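Local atomic coordinates of poly(ADP-ribose) glycohydrolase (Thermomonospora curvata, PDB entry 3SIG), a protein that hydrolyses the ribose-ribose glycosidic bonds of poly(ADP-ribose) to release ADP-ribose, using a catalytic domain of the macrodomain clan. Residues 67-72 against 265-270; 215-220 against 253-258; 73-78 against 113-118. All coordinates share one frame; numbering follows the deposited sequence. Where two conformers were deposited one is given.

Overall arrangement
Contact 1 lies near the surface, its centre about 16 Å from the centre of the chain, whereas contacts 2 and 3 are buried, about 9 and 8 Å from it. Contacts 1 and 2 share one sheet: strands 66-70 and 252-256 are neighbours, joined where Glu68 O lies 2.8 Å from Phe255 N. Their chemistry differs with place. Contact 2 pairs parallel strands through backbone hydrogen bonds, contact 1 sets a helix on an edge strand through a histidine, a glutamate, a valine and a water, and contact 3 joins two helix segments through leucines. All three reach ADP-ribose: contact 2 from strand ends, contact 1 from a strand end and a helix start, contact 3 from helix starts.

Contact 1 of 3, residues 67-72 against 265-270. With AR6 ([(2R,3S,4R,5R)-5-(6-aminopurin-9-yl)-3,4-dihydroxy-oxolan-2-yl]methyl [hydroxy-[[(2R,3S,4R,5S)-3,4,5-trihydroxyoxolan-2-yl]methoxy]phosphoryl] hydrogen phosphate), chain B.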
loop_
_atom_site.group_PDB
_atom_site.type_symbol
_atom_site.label_atom_id
_atom_site.label_comp_id
_atom_site.label_asym_id
_atom_site.label_seq_id
_atom_site.Cartn_x
_atom_site.Cartn_y
_atom_site.Cartn_z
ATOM N N ILE A 67 1.095 -7.094 17.246
ATOM C CA ILE A 67 1.774 -7.323 15.973
ATOM C C ILE A 67 1.439 -8.730 15.506
ATOM O O ILE A 67 1.645 -9.706 16.245
ATOM C CB ILE A 67 3.291 -7.095 16.065
ATOM C CG1 ILE A 67 3.576 -5.646 16.453
ATOM C CG2 ILE A 67 3.963 -7.420 14.734
ATOM C CD1 ILE A 67 5.049 -5.295 16.554
ATOM N N GLU A 68 0.883 -8.857 14.306
ATOM C CA GLU A 68 0.514 -10.158 13.732
ATOM C C GLU A 68 1.237 -10.294 12.394
ATOM O O GLU A 68 1.351 -9.315 11.660
ATOM C CB GLU A 68 -1.008 -10.260 13.442
ATOM C CG GLU A 68 -1.977 -10.146 14.643
ATOM C CD GLU A 68 -3.452 -10.240 14.230
ATOM O OE1 GLU A 68 -3.901 -9.459 13.363
ATOM O OE2 GLU A 68 -4.179 -11.098 14.785
ATOM N N VAL A 69 1.676 -11.496 12.065
ATOM C CA VAL A 69 2.099 -11.840 10.716
ATOM C C VAL A 69 1.088 -12.843 10.222
ATOM O O VAL A 69 0.850 -13.858 10.893
ATOM C CB VAL A 69 3.504 -12.450 10.671
ATOM C CG1 VAL A 69 3.866 -12.811 9.238
ATOM C CG2 VAL A 69 4.507 -11.468 11.234
ATOM N N THR A 70 0.490 -12.589 9.059
ATOM C CA THR A 70 -0.516 -13.487 8.504
ATOM C C THR A 70 -0.225 -13.725 7.041
ATOM O O THR A 70 0.605 -13.010 6.450
ATOM C CB THR A 70 -1.943 -12.946 8.643
ATOM O OG1 THR A 70 -2.110 -11.855 7.723
ATOM C CG2 THR A 70 -2.218 -12.481 10.045
ATOM N N GLU A 71 -0.904 -14.719 6.475
ATOM C CA GLU A 71 -0.819 -14.975 5.030
ATOM C C GLU A 71 -1.938 -14.296 4.241
ATOM O O GLU A 71 -2.173 -14.630 3.067
ATOM C CB GLU A 71 -0.786 -16.477 4.722
ATOM C CG GLU A 71 0.559 -17.131 5.136
ATOM C CD GLU A 71 0.806 -18.512 4.524
ATOM O OE1 GLU A 71 1.531 -18.638 3.491
ATOM O OE2 GLU A 71 0.282 -19.473 5.121
ATOM N N GLU A 72 -2.604 -13.346 4.880
ATOM C CA GLU A 72 -3.638 -12.572 4.237
ATOM C C GLU A 72 -3.077 -11.700 3.155
ATOM O O GLU A 72 -1.955 -11.218 3.222
ATOM C CB GLU A 72 -4.326 -11.657 5.253
ATOM C CG GLU A 72 -5.142 -12.391 6.293
ATOM C CD GLU A 72 -5.540 -11.513 7.443
ATOM O OE1 GLU A 72 -4.646 -10.962 8.101
ATOM O OE2 GLU A 72 -6.754 -11.376 7.682
ATOM N N PRO A 265 8.558 -17.503 0.731
ATOM C CA PRO A 265 9.747 -16.997 1.423
ATOM C C PRO A 265 9.566 -15.595 2.022
ATOM O O PRO A 265 10.155 -15.245 3.048
ATOM C CB PRO A 265 10.819 -16.985 0.318
ATOM C CG PRO A 265 10.052 -17.027 -0.935
ATOM C CD PRO A 265 8.844 -17.833 -0.675
ATOM N N ARG A 266 8.748 -14.753 1.401
ATOM C CA ARG A 266 8.521 -13.427 1.956
ATOM C C ARG A 266 7.784 -13.559 3.278
ATOM O O ARG A 266 8.080 -12.820 4.245
ATOM C CB ARG A 266 7.730 -12.526 0.983
ATOM C CG ARG A 266 8.596 -11.734 -0.007
ATOM C CD ARG A 266 9.367 -12.524 -1.016
ATOM N NE ARG A 266 8.567 -13.396 -1.877
ATOM C CZ ARG A 266 8.659 -13.464 -3.202
ATOM N NH1 ARG A 266 9.430 -12.629 -3.875
ATOM N NH2 ARG A 266 7.943 -14.361 -3.871
ATOM N N HIS A 267 6.802 -14.448 3.326
ATOM C CA HIS A 267 6.040 -14.656 4.529
ATOM C C HIS A 267 6.934 -15.254 5.588
ATOM O O HIS A 267 6.894 -14.830 6.745
ATOM C CB HIS A 267 4.816 -15.538 4.275
ATOM C CG HIS A 267 4.109 -15.927 5.534
ATOM N ND1 HIS A 267 4.455 -17.053 6.251
ATOM C CD2 HIS A 267 3.124 -15.319 6.239
ATOM C CE1 HIS A 267 3.711 -17.122 7.341
ATOM N NE2 HIS A 267 2.893 -16.087 7.355
ATOM N N ALA A 268 7.747 -16.220 5.210
ATOM C CA ALA A 268 8.636 -16.858 6.170
ATOM C C ALA A 268 9.585 -15.866 6.837
ATOM O O ALA A 268 9.841 -15.961 8.028
ATOM C CB ALA A 268 9.412 -17.969 5.493
ATOM N N ALA A 269 10.117 -14.904 6.092
ATOM C CA ALA A 269 11.053 -13.934 6.656
ATOM C C ALA A 269 10.367 -13.062 7.696
ATOM O O ALA A 269 10.939 -12.775 8.745
ATOM C CB ALA A 269 11.639 -13.061 5.560
ATOM N N PHE A 270 9.139 -12.655 7.418
ATOM C CA PHE A 270 8.400 -11.849 8.378
ATOM C C PHE A 270 7.971 -12.672 9.592
ATOM O O PHE A 270 8.083 -12.194 10.731
ATOM C CB PHE A 270 7.205 -11.145 7.721
ATOM C CG PHE A 270 7.601 -9.888 6.999
ATOM C CD1 PHE A 270 7.407 -8.641 7.579
ATOM C CD2 PHE A 270 8.231 -9.948 5.766
ATOM C CE1 PHE A 270 7.820 -7.494 6.905
ATOM C CE2 PHE A 270 8.657 -8.805 5.130
ATOM C CZ PHE A 270 8.440 -7.582 5.698
HETATM N N1 AR6 B . -1.155 -8.872 -0.349
HETATM C C2 AR6 B . -0.124 -9.077 0.465
HETATM N N3 AR6 B . 1.132 -9.450 0.085
HETATM C C4 AR6 B . 1.272 -9.583 -1.254
HETATM C C5 AR6 B . 0.190 -9.365 -2.178
HETATM C C6 AR6 B . -1.014 -8.996 -1.640
HETATM N N6 AR6 B . -2.110 -8.793 -2.480
HETATM N N7 AR6 B . 0.742 -9.581 -3.491
HETATM C C8 AR6 B . 1.976 -9.923 -3.323
HETATM N N9 AR6 B . 2.379 -9.954 -2.021
HETATM P PA AR6 B . 4.961 -6.716 -4.917
HETATM P PB AR6 B . 7.090 -4.634 -4.834
HETATM C "C1'" AR6 B . 3.666 -10.249 -1.396
HETATM O O1A AR6 B . 5.841 -7.541 -5.786
HETATM O O1B AR6 B . 7.126 -3.428 -3.915
HETATM C C1D AR6 B . 3.835 -3.536 -8.950
HETATM O O1D AR6 B . 3.761 -3.756 -10.330
HETATM C "C2'" AR6 B . 4.554 -11.162 -2.215
HETATM O "O2'" AR6 B . 5.298 -11.990 -1.365
HETATM O O2A AR6 B . 3.581 -6.378 -5.422
HETATM O O2B AR6 B . 8.210 -5.616 -4.758
HETATM C C2D AR6 B . 3.918 -2.076 -8.734
HETATM O O2D AR6 B . 3.014 -1.282 -9.422
HETATM C "C3'" AR6 B . 5.450 -10.195 -2.897
HETATM O "O3'" AR6 B . 6.700 -10.733 -3.182
HETATM O O3A AR6 B . 5.730 -5.391 -4.489
HETATM C C3D AR6 B . 5.356 -1.779 -8.695
HETATM O O3D AR6 B . 5.689 -1.524 -10.034
HETATM C "C4'" AR6 B . 5.565 -9.040 -1.945
HETATM O "O4'" AR6 B . 4.415 -9.090 -1.131
HETATM C C4D AR6 B . 5.936 -3.046 -8.174
HETATM O O4D AR6 B . 5.031 -4.103 -8.456
HETATM C "C5'" AR6 B . 5.716 -7.665 -2.582
HETATM O "O5'" AR6 B . 4.662 -7.424 -3.501
HETATM C C5D AR6 B . 6.255 -3.007 -6.681
HETATM O O5D AR6 B . 6.937 -4.201 -6.345
HETATM O O HOH W 1 1.281 -16.293 9.650
#
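His267 and Phe270, one turn apart on helix 265-270, lean on Val69 and Glu71 of the segment 67-72, with the short axes 8.7 Å apart and running nearly antiparallel at 157°. Earlier on the helix, Arg266 turns to the bound ADP-ribose instead. AR6 O3' sits over the centre of one guanidinium face, 3.4 Å from Arg266 CZ, and the plane is fixed by a salt bridge from NE to Asp259 and a hydrogen bond from NH1 to Cys222 O.

His267 takes the largest share of the contact. Its CB points toward the strand and its CG is anti to the backbone N (chi1 172°), beside the carbonyl carbon. Glu71 CG lies over one ring face, 3.5 Å from the His267 centroid and 21° off the normal, a CH-pi contact displaced toward the CD2-NE2 rim. At the ring edge, Thr70 O comes 3.4 Å from His267 CD2. A water, also in the ring plane, is 2.8 Å from His267 NE2 and donates to Val69 O at 2.8 Å, so a bridge between helix and strand replaces any direct hydrogen bond.

Strand 66-70 is the outermost strand at one end of the seven-stranded mixed sheet, in keeping with the alpha/beta/alpha sandwich of macrodomains, and helix 265-273 lies against its last residues. At the strand end, Thr70 OG1 accepts from Glu72 N in an ST turn that leads out of the strand, and donates to Glu72 OE1.

One turn after His267, Phe270 presents CB and its carbonyl to Val69. Val69 CG1 is 4.0 Å from Phe270 CB, and Val69 CG2 is 3.7 Å from Phe270 O. The Phe270 ring leads away from the strand to meet Phe255.

Contact 2 of 3, residues 215-220 against 253-258. With AR6 ([(2R,3S,4R,5R)-5-(6-aminopurin-9-yl)-3,4-dihydroxy-oxolan-2-yl]methyl [hydroxy-[[(2R,3S,4R,5S)-3,4,5-trihydroxyoxolan-2-yl]methoxy]phosphoryl] hydrogen phosphate), chain B.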
loop_
_atom_site.group_PDB
_atom_site.type_symbol
_atom_site.label_atom_id
_atom_site.label_comp_id
_atom_site.label_asym_id
_atom_site.label_seq_id
_atom_site.Cartn_x
_atom_site.Cartn_y
_atom_site.Cartn_z
ATOM N N LEU A 215 -2.468 -0.513 11.253
ATOM C CA LEU A 215 -1.788 -0.569 9.973
ATOM C C LEU A 215 -1.783 -1.940 9.381
ATOM O O LEU A 215 -1.691 -2.969 10.082
ATOM C CB LEU A 215 -0.336 -0.183 10.106
ATOM C CG LEU A 215 -0.035 1.101 10.874
ATOM C CD1 LEU A 215 1.482 1.340 10.916
ATOM C CD2 LEU A 215 -0.754 2.326 10.343
ATOM N N VAL A 216 -1.784 -1.950 8.071
ATOM C CA VAL A 216 -1.512 -3.176 7.325
ATOM C C VAL A 216 -0.258 -2.924 6.487
ATOM O O VAL A 216 -0.289 -2.118 5.545
ATOM C CB VAL A 216 -2.684 -3.639 6.438
ATOM C CG1 VAL A 216 -2.301 -4.913 5.718
ATOM C CG2 VAL A 216 -3.969 -3.868 7.273
ATOM N N LEU A 217 0.814 -3.598 6.869
ATOM C CA LEU A 217 2.121 -3.537 6.211
ATOM C C LEU A 217 2.403 -4.919 5.624
ATOM O O LEU A 217 1.520 -5.785 5.579
ATOM C CB LEU A 217 3.215 -3.148 7.225
ATOM C CG LEU A 217 2.965 -1.834 7.967
ATOM C CD1 LEU A 217 4.073 -1.580 8.982
ATOM C CD2 LEU A 217 2.835 -0.674 7.027
ATOM N N GLY A 218 3.596 -5.131 5.110
ATOM C CA GLY A 218 3.921 -6.420 4.490
ATOM C C GLY A 218 5.299 -6.347 3.876
ATOM O O GLY A 218 6.122 -5.491 4.249
ATOM N N ALA A 219 5.517 -7.235 2.916
ATOM C CA ALA A 219 6.811 -7.444 2.285
ATOM C C ALA A 219 7.081 -6.467 1.150
ATOM O O ALA A 219 7.372 -6.820 0.018
ATOM C CB ALA A 219 6.917 -8.883 1.806
ATOM N N TRP A 220 6.945 -5.200 1.495
ATOM C CA TRP A 220 7.146 -4.024 0.649
ATOM C C TRP A 220 8.452 -4.148 -0.115
ATOM O O TRP A 220 9.507 -4.406 0.481
ATOM C CB TRP A 220 7.228 -2.828 1.573
ATOM C CG TRP A 220 7.381 -1.476 0.975
ATOM C CD1 TRP A 220 6.692 -0.912 -0.075
ATOM C CD2 TRP A 220 8.246 -0.477 1.486
ATOM N NE1 TRP A 220 7.093 0.394 -0.239
ATOM C CE2 TRP A 220 8.032 0.685 0.723
ATOM C CE3 TRP A 220 9.184 -0.447 2.542
ATOM C CZ2 TRP A 220 8.734 1.864 0.952
ATOM C CZ3 TRP A 220 9.880 0.724 2.767
ATOM C CH2 TRP A 220 9.664 1.859 1.971
ATOM N N VAL A 253 -0.506 -3.642 14.273
ATOM C CA VAL A 253 0.181 -3.716 12.984
ATOM C C VAL A 253 0.094 -5.135 12.492
ATOM O O VAL A 253 0.487 -6.082 13.214
ATOM C CB VAL A 253 1.642 -3.343 13.117
ATOM C CG1 VAL A 253 2.385 -3.525 11.795
ATOM C CG2 VAL A 253 1.779 -1.879 13.609
ATOM N N VAL A 254 -0.426 -5.309 11.290
ATOM C CA VAL A 254 -0.441 -6.625 10.640
ATOM C C VAL A 254 0.524 -6.615 9.472
ATOM O O VAL A 254 0.461 -5.711 8.628
ATOM C CB VAL A 254 -1.831 -6.974 10.065
ATOM C CG1 VAL A 254 -1.850 -8.387 9.441
ATOM C CG2 VAL A 254 -2.920 -6.846 11.112
ATOM N N PHE A 255 1.423 -7.596 9.454
ATOM C CA PHE A 255 2.221 -7.886 8.275
ATOM C C PHE A 255 1.470 -8.951 7.528
ATOM O O PHE A 255 1.584 -10.154 7.842
ATOM C CB PHE A 255 3.648 -8.299 8.660
ATOM C CG PHE A 255 4.411 -7.208 9.347
ATOM C CD1 PHE A 255 4.983 -6.177 8.639
ATOM C CD2 PHE A 255 4.508 -7.178 10.721
ATOM C CE1 PHE A 255 5.699 -5.168 9.288
ATOM C CE2 PHE A 255 5.224 -6.169 11.359
ATOM C CZ PHE A 255 5.779 -5.155 10.645
ATOM N N ALA A 256 0.691 -8.494 6.542
ATOM C CA ALA A 256 -0.131 -9.377 5.719
ATOM C C ALA A 256 0.703 -9.731 4.495
ATOM O O ALA A 256 0.960 -8.864 3.652
ATOM C CB ALA A 256 -1.413 -8.676 5.318
ATOM N N VAL A 257 1.189 -10.978 4.451
ATOM C CA VAL A 257 2.131 -11.367 3.439
ATOM C C VAL A 257 1.567 -12.576 2.686
ATOM O O VAL A 257 1.629 -13.705 3.177
ATOM C CB VAL A 257 3.492 -11.693 4.013
ATOM C CG1 VAL A 257 4.463 -11.906 2.841
ATOM C CG2 VAL A 257 3.987 -10.562 4.939
ATOM N N TRP A 258 1.022 -12.340 1.489
ATOM C CA TRP A 258 0.423 -13.333 0.620
ATOM C C TRP A 258 1.428 -13.617 -0.490
ATOM O O TRP A 258 1.594 -12.808 -1.417
ATOM C CB TRP A 258 -0.872 -12.788 0.030
ATOM C CG TRP A 258 -1.534 -13.758 -0.888
ATOM C CD1 TRP A 258 -1.943 -15.011 -0.563
ATOM C CD2 TRP A 258 -1.776 -13.610 -2.284
ATOM N NE1 TRP A 258 -2.466 -15.651 -1.669
ATOM C CE2 TRP A 258 -2.374 -14.806 -2.742
ATOM C CE3 TRP A 258 -1.585 -12.577 -3.191
ATOM C CZ2 TRP A 258 -2.782 -14.986 -4.069
ATOM C CZ3 TRP A 258 -1.985 -12.756 -4.513
ATOM C CH2 TRP A 258 -2.568 -13.957 -4.941
HETATM N N1 AR6 B . -1.155 -8.872 -0.349
HETATM C C2 AR6 B . -0.124 -9.077 0.465
HETATM N N3 AR6 B . 1.132 -9.450 0.085
HETATM C C4 AR6 B . 1.272 -9.583 -1.254
HETATM C C5 AR6 B . 0.190 -9.365 -2.178
HETATM C C6 AR6 B . -1.014 -8.996 -1.640
HETATM N N6 AR6 B . -2.110 -8.793 -2.480
HETATM N N7 AR6 B . 0.742 -9.581 -3.491
HETATM C C8 AR6 B . 1.976 -9.923 -3.323
HETATM N N9 AR6 B . 2.379 -9.954 -2.021
HETATM P PA AR6 B . 4.961 -6.716 -4.917
HETATM P PB AR6 B . 7.090 -4.634 -4.834
HETATM C "C1'" AR6 B . 3.666 -10.249 -1.396
HETATM O O1A AR6 B . 5.841 -7.541 -5.786
HETATM O O1B AR6 B . 7.126 -3.428 -3.915
HETATM C C1D AR6 B . 3.835 -3.536 -8.950
HETATM O O1D AR6 B . 3.761 -3.756 -10.330
HETATM C "C2'" AR6 B . 4.554 -11.162 -2.215
HETATM O "O2'" AR6 B . 5.298 -11.990 -1.365
HETATM O O2A AR6 B . 3.581 -6.378 -5.422
HETATM O O2B AR6 B . 8.210 -5.616 -4.758
HETATM C C2D AR6 B . 3.918 -2.076 -8.734
HETATM O O2D AR6 B . 3.014 -1.282 -9.422
HETATM C "C3'" AR6 B . 5.450 -10.195 -2.897
HETATM O "O3'" AR6 B . 6.700 -10.733 -3.182
HETATM O O3A AR6 B . 5.730 -5.391 -4.489
HETATM C C3D AR6 B . 5.356 -1.779 -8.695
HETATM O O3D AR6 B . 5.689 -1.524 -10.034
HETATM C "C4'" AR6 B . 5.565 -9.040 -1.945
HETATM O "O4'" AR6 B . 4.415 -9.090 -1.131
HETATM C C4D AR6 B . 5.936 -3.046 -8.174
HETATM O O4D AR6 B . 5.031 -4.103 -8.456
HETATM C "C5'" AR6 B . 5.716 -7.665 -2.582
HETATM O "O5'" AR6 B . 4.662 -7.424 -3.501
HETATM C C5D AR6 B . 6.255 -3.007 -6.681
HETATM O O5D AR6 B . 6.937 -4.201 -6.345
HETATM O O HOH W 2 0.069 -6.262 2.938
HETATM O O HOH W 3 3.122 -8.446 1.984
#
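Leu217 and Phe255 are paired residues of two parallel strands, and their side chains lie side by side on one face of the sheet, pointing the same way. Followed outward, Leu217 begins at CB, which is 3.8 Å from Phe255 CD1 and about as far from CE1, an approach oblique to the ring. CG then stands anti to the carbonyl carbon (chi1 -56°), and the branch CD1 reaches back along the neighbouring strand, 3.8 Å from Val253 CG1 and close to Phe255 CE1. Val253 CG1 also lies over one face of the Phe255 ring, toward its rim, so the leucine tip, the valine methyl and the ring form one apolar cluster.

Beneath this layer the backbones are joined in parallel register. Val254 N donates to Leu215 O at 2.9 Å in a nearly straight bond (173° at the hydrogen). Leu217 N returns to Val254 O at 2.8 Å, and Ala256 N closes the ladder on Leu217 O at 3.0 Å with a more bent geometry, 151°. Across the other face, Val216 CG1 meets Ala256 CB.

After Leu217 the regular pairing ends, though the chains stay close. An inverse gamma turn centred on Ala219 follows, closed by Trp220 N on Gly218 O, and Gly218 N is buried without a partner. A water accepts from Ala219 N and lies 2.8 Å from Ala256 O, with which it can also bond. Ala219 CB still touches Val257 CG1, while Ala219 O approaches AR6 C5' at 3.2 Å, and Trp258 sets CB and a ring edge against the adenine.

Strand 214-217, helix 229-240 and strand 252-256 make a beta-alpha-beta unit, and loops leaving its C-terminal strand ends line the ADP-ribose pocket, as in macrodomains.

Contact 3 of 3, residues 73-78 against 113-118; sequences TTLAAA and EGLARS. With AR6 ([(2R,3S,4R,5R)-5-(6-aminopurin-9-yl)-3,4-dihydroxy-oxolan-2-yl]methyl [hydroxy-[[(2R,3S,4R,5S)-3,4,5-trihydroxyoxolan-2-yl]methoxy]phosphoryl] hydrogen phosphate), chain B.
Glu113 OE2 is gripped twice: AR6 O1D, the anomeric hydroxyl of the terminal ribose, donates to it at 2.7 Å, and Gly103 N, from the loop ahead of helix 111-118, forms a second hydrogen bond. Gly103 and the run Gln111-Glu112-Glu113 belong to the glycine-rich and Gln-Glu-Glu signature of PARG enzymes, set here in a macrodomain-type fold. A bend at chi2 (85°) turns CD of Glu113 off the extended line of the chain. An alanine here would probably leave both AR6 O1D and Gly103 N without their carboxylate partner, loosening the hold on the ribose end.

The adenine end is read by the other segment. Thr74 N, in the first turn of helix 74-84, donates to AR6 N1 at 3.0 Å (153° at the hydrogen), and the positive end of the helix dipole may strengthen that bond. Just before it, Thr73 is the N-cap. Its OG1 stands between the backbone N and the carbonyl carbon (chi1 62°), where it accepts from Ala76 N at 2.9 Å; Asp159 is its second partner. Thr74 OG1 is hydrogen-bonded to Gln111 NE2, which ties the start of one helix to that of the other.

Between the helices themselves the contact is apolar. Their short axes stay 11.2 Å apart, bridged by leucines that meet at an angle: Leu115 CD2 lies 3.6 Å from Leu75 CG and 3.7 Å from Leu75 CD2, and also nears Thr74 CB. Phe172 of strand 163-175 touches both leucines, placing the pair over the sheet. The other branch of Leu75 reaches Ser118 in the segment 113-118, where Ser118 OG donates to Gly114 O and Leu75 CD1 rests 3.5 Å from Ser118 CB.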
loop_
_atom_site.group_PDB
_atom_site.type_symbol
_atom_site.label_atom_id
_atom_site.label_comp_id
_atom_site.label_asym_id
_atom_site.label_seq_id
_atom_site.Cartn_x
_atom_site.Cartn_y
_atom_site.Cartn_z
ATOM N N THR A 73 -3.905 -11.417 2.165
ATOM C CA THR A 73 -3.649 -10.299 1.285
ATOM C C THR A 73 -3.795 -8.999 2.082
ATOM O O THR A 73 -4.432 -8.942 3.145
ATOM C CB THR A 73 -4.651 -10.228 0.129
ATOM O OG1 THR A 73 -5.954 -10.048 0.693
ATOM C CG2 THR A 73 -4.635 -11.492 -0.702
ATOM N N THR A 74 -3.227 -7.930 1.544
ATOM C CA THR A 74 -3.400 -6.593 2.117
ATOM C C THR A 74 -4.872 -6.307 2.362
ATOM O O THR A 74 -5.275 -5.861 3.447
ATOM C CB THR A 74 -2.810 -5.526 1.201
ATOM O OG1 THR A 74 -1.469 -5.909 0.838
ATOM C CG2 THR A 74 -2.817 -4.146 1.853
ATOM N N LEU A 75 -5.685 -6.499 1.348
ATOM C CA LEU A 75 -7.103 -6.174 1.481
ATOM C C LEU A 75 -7.841 -7.059 2.447
ATOM O O LEU A 75 -8.719 -6.579 3.165
ATOM C CB LEU A 75 -7.772 -6.190 0.125
ATOM C CG LEU A 75 -7.350 -4.999 -0.734
ATOM C CD1 LEU A 75 -8.027 -5.096 -2.063
ATOM C CD2 LEU A 75 -7.609 -3.631 -0.114
ATOM N N ALA A 76 -7.500 -8.337 2.520
ATOM C CA ALA A 76 -8.197 -9.229 3.439
ATOM C C ALA A 76 -7.903 -8.801 4.871
ATOM O O ALA A 76 -8.780 -8.748 5.728
ATOM C CB ALA A 76 -7.803 -10.686 3.210
ATOM N N ALA A 77 -6.650 -8.476 5.149
ATOM C CA ALA A 77 -6.299 -8.018 6.490
ATOM C C ALA A 77 -7.031 -6.718 6.792
ATOM O O ALA A 77 -7.568 -6.533 7.905
ATOM C CB ALA A 77 -4.776 -7.825 6.628
ATOM N N ALA A 78 -7.045 -5.784 5.872
ATOM C CA ALA A 78 -7.749 -4.518 6.071
ATOM C C ALA A 78 -9.229 -4.729 6.331
ATOM O O ALA A 78 -9.806 -4.110 7.232
ATOM C CB ALA A 78 -7.559 -3.623 4.903
ATOM N N GLU A 113 -1.541 -3.557 -8.237
ATOM C CA GLU A 113 -2.574 -3.814 -9.241
ATOM C C GLU A 113 -3.839 -4.373 -8.605
ATOM O O GLU A 113 -4.947 -4.034 -9.005
ATOM C CB GLU A 113 -2.053 -4.727 -10.345
ATOM C CG GLU A 113 -0.994 -4.067 -11.244
ATOM C CD GLU A 113 0.435 -4.118 -10.740
ATOM O OE1 GLU A 113 0.687 -4.579 -9.610
ATOM O OE2 GLU A 113 1.323 -3.677 -11.500
ATOM N N GLY A 114 -3.666 -5.279 -7.644
ATOM C CA GLY A 114 -4.828 -5.795 -6.945
ATOM C C GLY A 114 -5.568 -4.694 -6.190
ATOM O O GLY A 114 -6.807 -4.639 -6.188
ATOM N N LEU A 115 -4.830 -3.794 -5.569
ATOM C CA LEU A 115 -5.499 -2.683 -4.888
ATOM C C LEU A 115 -6.267 -1.832 -5.897
ATOM O O LEU A 115 -7.427 -1.448 -5.665
ATOM C CB LEU A 115 -4.477 -1.786 -4.170
ATOM C CG LEU A 115 -3.617 -2.489 -3.116
ATOM C CD1 LEU A 115 -2.656 -1.529 -2.484
ATOM C CD2 LEU A 115 -4.456 -3.225 -2.045
ATOM N N ALA A 116 -5.651 -1.549 -7.042
ATOM C CA ALA A 116 -6.279 -0.716 -8.055
ATOM C C ALA A 116 -7.499 -1.392 -8.711
ATOM O O ALA A 116 -8.450 -0.727 -9.086
ATOM C CB ALA A 116 -5.236 -0.312 -9.121
ATOM N N ARG A 117 -7.492 -2.707 -8.809
ATOM C CA ARG A 117 -8.629 -3.399 -9.380
ATOM C C ARG A 117 -9.786 -3.423 -8.407
ATOM O O ARG A 117 -10.928 -3.660 -8.808
ATOM C CB ARG A 117 -8.275 -4.861 -9.687
ATOM C CG ARG A 117 -7.437 -5.070 -10.953
ATOM C CD ARG A 117 -7.438 -6.520 -11.491
ATOM N NE ARG A 117 -7.118 -7.467 -10.444
ATOM C CZ ARG A 117 -5.900 -7.766 -10.027
ATOM N NH1 ARG A 117 -4.829 -7.237 -10.603
ATOM N NH2 ARG A 117 -5.755 -8.585 -9.005
ATOM N N SER A 118 -9.521 -3.259 -7.120
ATOM C CA SER A 118 -10.491 -3.591 -6.065
ATOM C C SER A 118 -11.045 -2.405 -5.316
ATOM O O SER A 118 -11.794 -2.621 -4.358
ATOM C CB SER A 118 -9.828 -4.521 -5.046
ATOM O OG SER A 118 -9.260 -5.659 -5.673
HETATM N N1 AR6 B . -1.155 -8.872 -0.349
HETATM C C2 AR6 B . -0.124 -9.077 0.465
HETATM N N3 AR6 B . 1.132 -9.450 0.085
HETATM C C4 AR6 B . 1.272 -9.583 -1.254
HETATM C C5 AR6 B . 0.190 -9.365 -2.178
HETATM C C6 AR6 B . -1.014 -8.996 -1.640
HETATM N N6 AR6 B . -2.110 -8.793 -2.480
HETATM N N7 AR6 B . 0.742 -9.581 -3.491
HETATM C C8 AR6 B . 1.976 -9.923 -3.323
HETATM N N9 AR6 B . 2.379 -9.954 -2.021
HETATM P PA AR6 B . 4.961 -6.716 -4.917
HETATM P PB AR6 B . 7.090 -4.634 -4.834
HETATM C "C1'" AR6 B . 3.666 -10.249 -1.396
HETATM O O1A AR6 B . 5.841 -7.541 -5.786
HETATM O O1B AR6 B . 7.126 -3.428 -3.915
HETATM C C1D AR6 B . 3.835 -3.536 -8.950
HETATM O O1D AR6 B . 3.761 -3.756 -10.330
HETATM C "C2'" AR6 B . 4.554 -11.162 -2.215
HETATM O "O2'" AR6 B . 5.298 -11.990 -1.365
HETATM O O2A AR6 B . 3.581 -6.378 -5.422
HETATM O O2B AR6 B . 8.210 -5.616 -4.758
HETATM C C2D AR6 B . 3.918 -2.076 -8.734
HETATM O O2D AR6 B . 3.014 -1.282 -9.422
HETATM C "C3'" AR6 B . 5.450 -10.195 -2.897
HETATM O "O3'" AR6 B . 6.700 -10.733 -3.182
HETATM O O3A AR6 B . 5.730 -5.391 -4.489
HETATM C C3D AR6 B . 5.356 -1.779 -8.695
HETATM O O3D AR6 B . 5.689 -1.524 -10.034
HETATM C "C4'" AR6 B . 5.565 -9.040 -1.945
HETATM O "O4'" AR6 B . 4.415 -9.090 -1.131
HETATM C C4D AR6 B . 5.936 -3.046 -8.174
HETATM O O4D AR6 B . 5.031 -4.103 -8.456
HETATM C "C5'" AR6 B . 5.716 -7.665 -2.582
HETATM O "O5'" AR6 B . 4.662 -7.424 -3.501
HETATM C C5D AR6 B . 6.255 -3.007 -6.681
HETATM O O5D AR6 B . 6.937 -4.201 -6.345
#